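Local structure of predicted metal-dependent hydrolase of the TIM-barrel fold (Lactobacillus casei, 2QPX) at residues V174-E179 with F227-G232; M210-A215 with R247-A252. The protein probably acts as a zinc-dependent hydrolase of the amidohydrolase type, with two zinc ions bound in a TIM barrel, though its substrate is unknown. All coordinates share one frame; numbering follows the deposited sequence.

Overall arrangement
Following the chain from the N terminus, the loop 174-179 comes first, between helix 170-173 and helix 183-196. Next is 210-215 on helix 204-221, then 227-232 on strand 225-229 with the loop after it, and last 247-252 on helix 247-253. Contact 1 joins the first segment to the third across 47 residues, mostly helical; contact 2 joins the second to the fourth across 31. The two closures therefore cross rather than nest. Their centres lie about 13 Å apart, and Leu178 packs on both Leu211 and Tyr249. Together they tie a loop, a strand leading to the zinc site and two outer helices of the TIM barrel.

Contact 1 (V174-E179 with F227-G232); sequences VGLHLE and FHVGYG
Leu176 and Leu178 of the loop 174-179 reach toward the strand from neighbouring points and meet it with different branches. In Leu176, CG stands anti to the carbonyl carbon (chi1 -66°), and its two methyls divide the work. CD2 comes to CD2 of Phe227 at 4.1 Å, the two side chains crossing obliquely. CD1 lies 3.9 Å from CG2 of Val229, and these side chains cross at about a right angle. The same CD1 passes 4.0 Å from the backbone O of His228, so that one leucine spans three consecutive residues, Phe227 to Val229.

Leu178 approaches Phe227 tip to tip: its CD1 sits 4.1 Å from CE2 of the ring. CD2 of Leu176 and CD1 of Leu178 thus approach the adjacent ring atoms CD2 and CE2, both obliquely and from the same side of the ring plane. No hydrogen bond joins the two segments, and the 173 Å² buried between them is mostly aliphatic and aromatic surface. Met246 touches both Leu176 and Phe227, while Leu178 also packs on Leu211 of helix 204-221.

His228, between Phe227 and Val229, sends its imidazole elsewhere. CG is anti to the backbone N, and ND1 binds a zinc ion that His264 and the carboxylated Lys167 also ligate. At the other ring nitrogen, NE2 donates to Gly230 O at 3.0 Å with an N-H...O angle of 141°; the donor stands 58° out of the carbonyl plane. Zinc on one nitrogen and a carbonyl on the other would restrict rotation of the ring. The contact therefore sets apolar packing by Phe227 and Val229 next to a metal ligand in the chain, and the hydrogen bond from NE2 to the backbone carbonyl of Gly230 is a second-shell interaction consistent with a fixed imidazole orientation.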
loop_
_atom_site.group_PDB
_atom_site.type_symbol
_atom_site.label_atom_id
_atom_site.label_comp_id
_atom_site.label_asym_id
_atom_site.label_seq_id
_atom_site.Cartn_x
_atom_site.Cartn_y
_atom_site.Cartn_z
ATOM N N VAL A 174 -13.161 14.015 11.446
ATOM C CA VAL A 174 -12.019 14.935 11.389
ATOM C C VAL A 174 -10.687 14.299 11.013
ATOM O O VAL A 174 -9.688 15.005 10.818
ATOM C CB VAL A 174 -11.872 15.683 12.728
ATOM C CG1 VAL A 174 -13.110 16.575 12.998
ATOM C CG2 VAL A 174 -11.645 14.723 13.913
ATOM N N GLY A 175 -10.627 12.975 10.950
ATOM C CA GLY A 175 -9.409 12.308 10.643
ATOM C C GLY A 175 -8.618 11.976 11.904
ATOM O O GLY A 175 -9.063 12.247 13.038
ATOM N N LEU A 176 -7.441 11.396 11.696
ATOM C CA LEU A 176 -6.658 10.813 12.778
ATOM C C LEU A 176 -5.331 11.515 13.097
ATOM O O LEU A 176 -4.524 10.989 13.859
ATOM C CB LEU A 176 -6.396 9.317 12.542
ATOM C CG LEU A 176 -7.631 8.409 12.575
ATOM C CD1 LEU A 176 -7.204 6.991 12.168
ATOM C CD2 LEU A 176 -8.253 8.473 13.971
ATOM N N HIS A 177 -5.119 12.722 12.542
ATOM C CA HIS A 177 -3.918 13.477 12.840
ATOM C C HIS A 177 -4.131 14.228 14.150
ATOM O O HIS A 177 -4.297 15.453 14.178
ATOM C CB HIS A 177 -3.594 14.413 11.675
ATOM C CG HIS A 177 -2.175 14.866 11.645
ATOM N ND1 HIS A 177 -1.326 14.762 12.730
ATOM C CD2 HIS A 177 -1.483 15.508 10.677
ATOM C CE1 HIS A 177 -0.159 15.297 12.414
ATOM N NE2 HIS A 177 -0.224 15.735 11.169
ATOM N N LEU A 178 -4.117 13.494 15.253
ATOM C CA LEU A 178 -4.515 14.011 16.539
ATOM C C LEU A 178 -3.384 14.874 17.120
ATOM O O LEU A 178 -2.228 14.456 17.153
ATOM C CB LEU A 178 -4.828 12.873 17.488
ATOM C CG LEU A 178 -5.819 11.807 17.035
ATOM C CD1 LEU A 178 -5.926 10.702 18.080
ATOM C CD2 LEU A 178 -7.216 12.351 16.649
ATOM N N GLU A 179 -3.716 16.101 17.522
ATOM C CA GLU A 179 -2.719 16.980 18.115
ATOM C C GLU A 179 -3.361 17.663 19.311
ATOM O O GLU A 179 -4.555 17.945 19.299
ATOM C CB GLU A 179 -2.228 18.010 17.091
ATOM C CG GLU A 179 -1.376 17.425 15.952
ATOM C CD GLU A 179 -0.756 18.500 15.011
ATOM O OE1 GLU A 179 -1.498 19.171 14.261
ATOM O OE2 GLU A 179 0.493 18.663 15.031
ATOM N N PHE A 227 -10.669 3.024 18.148
ATOM C CA PHE A 227 -10.777 4.032 17.083
ATOM C C PHE A 227 -11.148 3.358 15.775
ATOM O O PHE A 227 -10.464 2.431 15.326
ATOM C CB PHE A 227 -9.443 4.735 16.842
ATOM C CG PHE A 227 -9.070 5.711 17.905
ATOM C CD1 PHE A 227 -8.440 5.300 19.062
ATOM C CD2 PHE A 227 -9.313 7.069 17.727
ATOM C CE1 PHE A 227 -8.052 6.213 20.014
ATOM C CE2 PHE A 227 -8.921 7.973 18.682
ATOM C CZ PHE A 227 -8.283 7.555 19.829
ATOM N N HIS A 228 -12.147 3.892 15.078
ATOM C CA HIS A 228 -12.283 3.538 13.648
ATOM C C HIS A 228 -11.041 3.977 12.907
ATOM O O HIS A 228 -10.655 5.128 13.045
ATOM C CB HIS A 228 -13.512 4.241 13.048
ATOM C CG HIS A 228 -13.723 3.929 11.605
ATOM N ND1 HIS A 228 -14.599 2.954 11.185
ATOM C CD2 HIS A 228 -13.148 4.441 10.484
ATOM C CE1 HIS A 228 -14.544 2.874 9.858
ATOM N NE2 HIS A 228 -13.668 3.760 9.418
ATOM N N VAL A 229 -10.489 3.103 12.056
ATOM C CA VAL A 229 -9.341 3.435 11.218
ATOM C C VAL A 229 -9.664 2.971 9.791
ATOM O O VAL A 229 -10.114 1.850 9.575
ATOM C CB VAL A 229 -8.039 2.749 11.724
ATOM C CG1 VAL A 229 -6.845 3.003 10.742
ATOM C CG2 VAL A 229 -7.700 3.213 13.180
ATOM N N GLY A 230 -9.391 3.819 8.797
ATOM C CA GLY A 230 -9.498 3.404 7.394
ATOM C C GLY A 230 -10.934 3.357 6.870
ATOM O O GLY A 230 -11.744 4.227 7.205
ATOM N N TYR A 231 -11.224 2.326 6.054
ATOM C CA TYR A 231 -12.517 2.032 5.379
ATOM C C TYR A 231 -13.734 2.714 5.996
ATOM O O TYR A 231 -14.231 2.293 7.001
ATOM C CB TYR A 231 -12.676 0.502 5.265
ATOM C CG TYR A 231 -13.794 -0.075 4.383
ATOM C CD1 TYR A 231 -14.583 0.714 3.554
ATOM C CD2 TYR A 231 -14.069 -1.416 4.450
ATOM C CE1 TYR A 231 -15.589 0.162 2.777
ATOM C CE2 TYR A 231 -15.089 -1.986 3.700
ATOM C CZ TYR A 231 -15.849 -1.197 2.869
ATOM O OH TYR A 231 -16.868 -1.735 2.081
ATOM N N GLY A 232 -14.208 3.769 5.331
ATOM C CA GLY A 232 -15.381 4.530 5.767
ATOM C C GLY A 232 -16.313 4.849 4.612
ATOM O O GLY A 232 -16.175 4.316 3.521
#

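Contact 2 (M210-A215 with R247-A252); sequences MLYHVA and RDYLKA
Tyr249 turns the edge of its ring onto one face of Tyr212, a T-shaped pair with planes at 87° and centroids 5.1 Å apart. CD1 of Tyr249 stands over the centre of the Tyr212 ring, 3.7 Å above its plane. Ala252 CB approaches the Tyr212 ring obliquely, its nearest ring atom being CE2 at 4.4 Å. At the edge of the Tyr249 ring, in plane, lie Leu211 O and the backbone N of Tyr212.

The two tyrosines slide past each other in opposite directions, each toward the other's helix. CG of Tyr249 is anti to its backbone N, and the ring beyond it extends to helix 204-221. There OH donates a hydrogen bond to Leu211 O at 2.8 Å, from 53° above the carbonyl plane. The same carbonyl takes only a weak helical bond from Ala215 N. Leu211 CB packs on Tyr249 CE1 at 3.9 Å, and Ala215 CB lies 3.7 Å from Tyr249 OH. Tyr212 OH, passing near the backbone of Tyr249, makes a weak hydrogen bond to Leu178 O.

An alanine in place of Tyr249 would probably open a gap over the face of Tyr212 and leave Leu211 O without its hydroxyl donor.

The short helical segments run nearly parallel, at 14°, with axes 11.4 Å apart, a spacing bridged by these long aromatic side chains. As neighbouring outer helices of the barrel, linked through strand 225-229, they are joined by ring packing together with one directional bond that satisfies the buried tyrosine's hydroxyl and supplements a weak link in helix 204-221.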
loop_
_atom_site.group_PDB
_atom_site.type_symbol
_atom_site.label_atom_id
_atom_site.label_comp_id
_atom_site.label_asym_id
_atom_site.label_seq_id
_atom_site.Cartn_x
_atom_site.Cartn_y
_atom_site.Cartn_z
HETATM N N MSE A 210 -11.058 16.718 23.358
HETATM C CA MSE A 210 -11.793 15.674 24.032
HETATM C C MSE A 210 -10.942 14.419 24.146
HETATM O O MSE A 210 -10.839 13.809 25.230
HETATM C CB MSE A 210 -13.036 15.349 23.211
HETATM C CG MSE A 210 -13.907 14.289 23.798
HETATM SE SE MSE A 210 -15.233 13.559 22.550
HETATM C CE MSE A 210 -14.127 12.321 21.501
ATOM N N LEU A 211 -10.328 14.012 23.026
ATOM C CA LEU A 211 -9.572 12.750 23.051
ATOM C C LEU A 211 -8.352 12.807 23.980
ATOM O O LEU A 211 -8.045 11.834 24.693
ATOM C CB LEU A 211 -9.169 12.364 21.633
ATOM C CG LEU A 211 -10.339 11.902 20.751
ATOM C CD1 LEU A 211 -9.897 11.872 19.276
ATOM C CD2 LEU A 211 -10.891 10.557 21.280
ATOM N N TYR A 212 -7.643 13.934 23.982
ATOM C CA TYR A 212 -6.499 14.076 24.884
ATOM C C TYR A 212 -6.950 14.130 26.330
ATOM O O TYR A 212 -6.323 13.553 27.206
ATOM C CB TYR A 212 -5.661 15.323 24.539
ATOM C CG TYR A 212 -4.639 15.064 23.426
ATOM C CD1 TYR A 212 -4.999 15.089 22.093
ATOM C CD2 TYR A 212 -3.293 14.748 23.715
ATOM C CE1 TYR A 212 -4.073 14.848 21.094
ATOM C CE2 TYR A 212 -2.366 14.476 22.699
ATOM C CZ TYR A 212 -2.758 14.526 21.403
ATOM O OH TYR A 212 -1.865 14.260 20.386
ATOM N N HIS A 213 -8.059 14.812 26.598
ATOM C CA HIS A 213 -8.535 14.975 27.967
ATOM C C HIS A 213 -9.288 13.785 28.551
ATOM O O HIS A 213 -9.239 13.584 29.759
ATOM C CB HIS A 213 -9.289 16.288 28.116
ATOM C CG HIS A 213 -8.393 17.469 28.086
ATOM N ND1 HIS A 213 -8.022 18.126 29.243
ATOM C CD2 HIS A 213 -7.686 18.047 27.081
ATOM C CE1 HIS A 213 -7.185 19.105 28.942
ATOM N NE2 HIS A 213 -6.930 19.065 27.652
ATOM N N VAL A 214 -9.925 12.949 27.739
ATOM C CA VAL A 214 -10.581 11.785 28.292
ATOM C C VAL A 214 -9.605 10.625 28.520
ATOM O O VAL A 214 -9.936 9.700 29.252
ATOM C CB VAL A 214 -11.814 11.292 27.478
ATOM C CG1 VAL A 214 -12.890 12.385 27.415
ATOM C CG2 VAL A 214 -11.405 10.743 26.109
ATOM N N ALA A 215 -8.443 10.634 27.876
ATOM C CA ALA A 215 -7.498 9.525 28.011
ATOM C C ALA A 215 -7.222 9.154 29.478
ATOM O O ALA A 215 -7.290 7.977 29.837
ATOM C CB ALA A 215 -6.215 9.751 27.164
ATOM N N ARG A 247 0.489 8.945 15.766
ATOM C CA ARG A 247 1.697 8.657 16.551
ATOM C C ARG A 247 1.861 9.584 17.766
ATOM O O ARG A 247 2.233 9.110 18.814
ATOM C CB ARG A 247 2.936 8.666 15.657
ATOM C CG ARG A 247 4.192 8.040 16.292
ATOM C CD ARG A 247 5.401 8.090 15.317
ATOM N NE ARG A 247 5.716 9.473 14.964
ATOM C CZ ARG A 247 6.758 10.161 15.405
ATOM N NH1 ARG A 247 7.675 9.600 16.171
ATOM N NH2 ARG A 247 6.908 11.428 15.035
ATOM N N ASP A 248 1.558 10.885 17.660
ATOM C CA ASP A 248 1.774 11.728 18.824
ATOM C C ASP A 248 0.828 11.350 19.977
ATOM O O ASP A 248 1.260 11.328 21.131
ATOM C CB ASP A 248 1.697 13.211 18.452
ATOM C CG ASP A 248 2.808 13.659 17.476
ATOM O OD1 ASP A 248 3.883 13.004 17.338
ATOM O OD2 ASP A 248 2.599 14.724 16.853
ATOM N N TYR A 249 -0.414 11.007 19.662
ATOM C CA TYR A 249 -1.355 10.565 20.669
ATOM C C TYR A 249 -0.879 9.257 21.287
ATOM O O TYR A 249 -0.973 9.094 22.494
ATOM C CB TYR A 249 -2.744 10.407 20.056
ATOM C CG TYR A 249 -3.871 10.144 21.017
ATOM C CD1 TYR A 249 -4.522 11.198 21.651
ATOM C CD2 TYR A 249 -4.328 8.844 21.260
ATOM C CE1 TYR A 249 -5.579 11.016 22.502
ATOM C CE2 TYR A 249 -5.387 8.627 22.114
ATOM C CZ TYR A 249 -6.032 9.717 22.755
ATOM O OH TYR A 249 -7.103 9.472 23.580
ATOM N N LEU A 250 -0.404 8.330 20.458
ATOM C CA LEU A 250 0.044 7.025 20.962
ATOM C C LEU A 250 1.268 7.211 21.888
ATOM O O LEU A 250 1.369 6.573 22.933
ATOM C CB LEU A 250 0.389 6.092 19.809
ATOM C CG LEU A 250 -0.749 5.698 18.888
ATOM C CD1 LEU A 250 -0.329 4.814 17.704
ATOM C CD2 LEU A 250 -1.896 5.098 19.720
ATOM N N LYS A 251 2.188 8.092 21.503
ATOM C CA LYS A 251 3.367 8.395 22.316
ATOM C C LYS A 251 2.922 9.013 23.643
ATOM O O LYS A 251 3.470 8.704 24.695
ATOM C CB LYS A 251 4.307 9.360 21.577
ATOM C CG LYS A 251 5.110 8.726 20.446
ATOM C CD LYS A 251 6.170 9.684 19.806
ATOM N N ALA A 252 1.880 9.845 23.596
ATOM C CA ALA A 252 1.420 10.516 24.801
ATOM C C ALA A 252 0.794 9.586 25.831
ATOM O O ALA A 252 0.934 9.802 27.038
ATOM C CB ALA A 252 0.445 11.660 24.466
#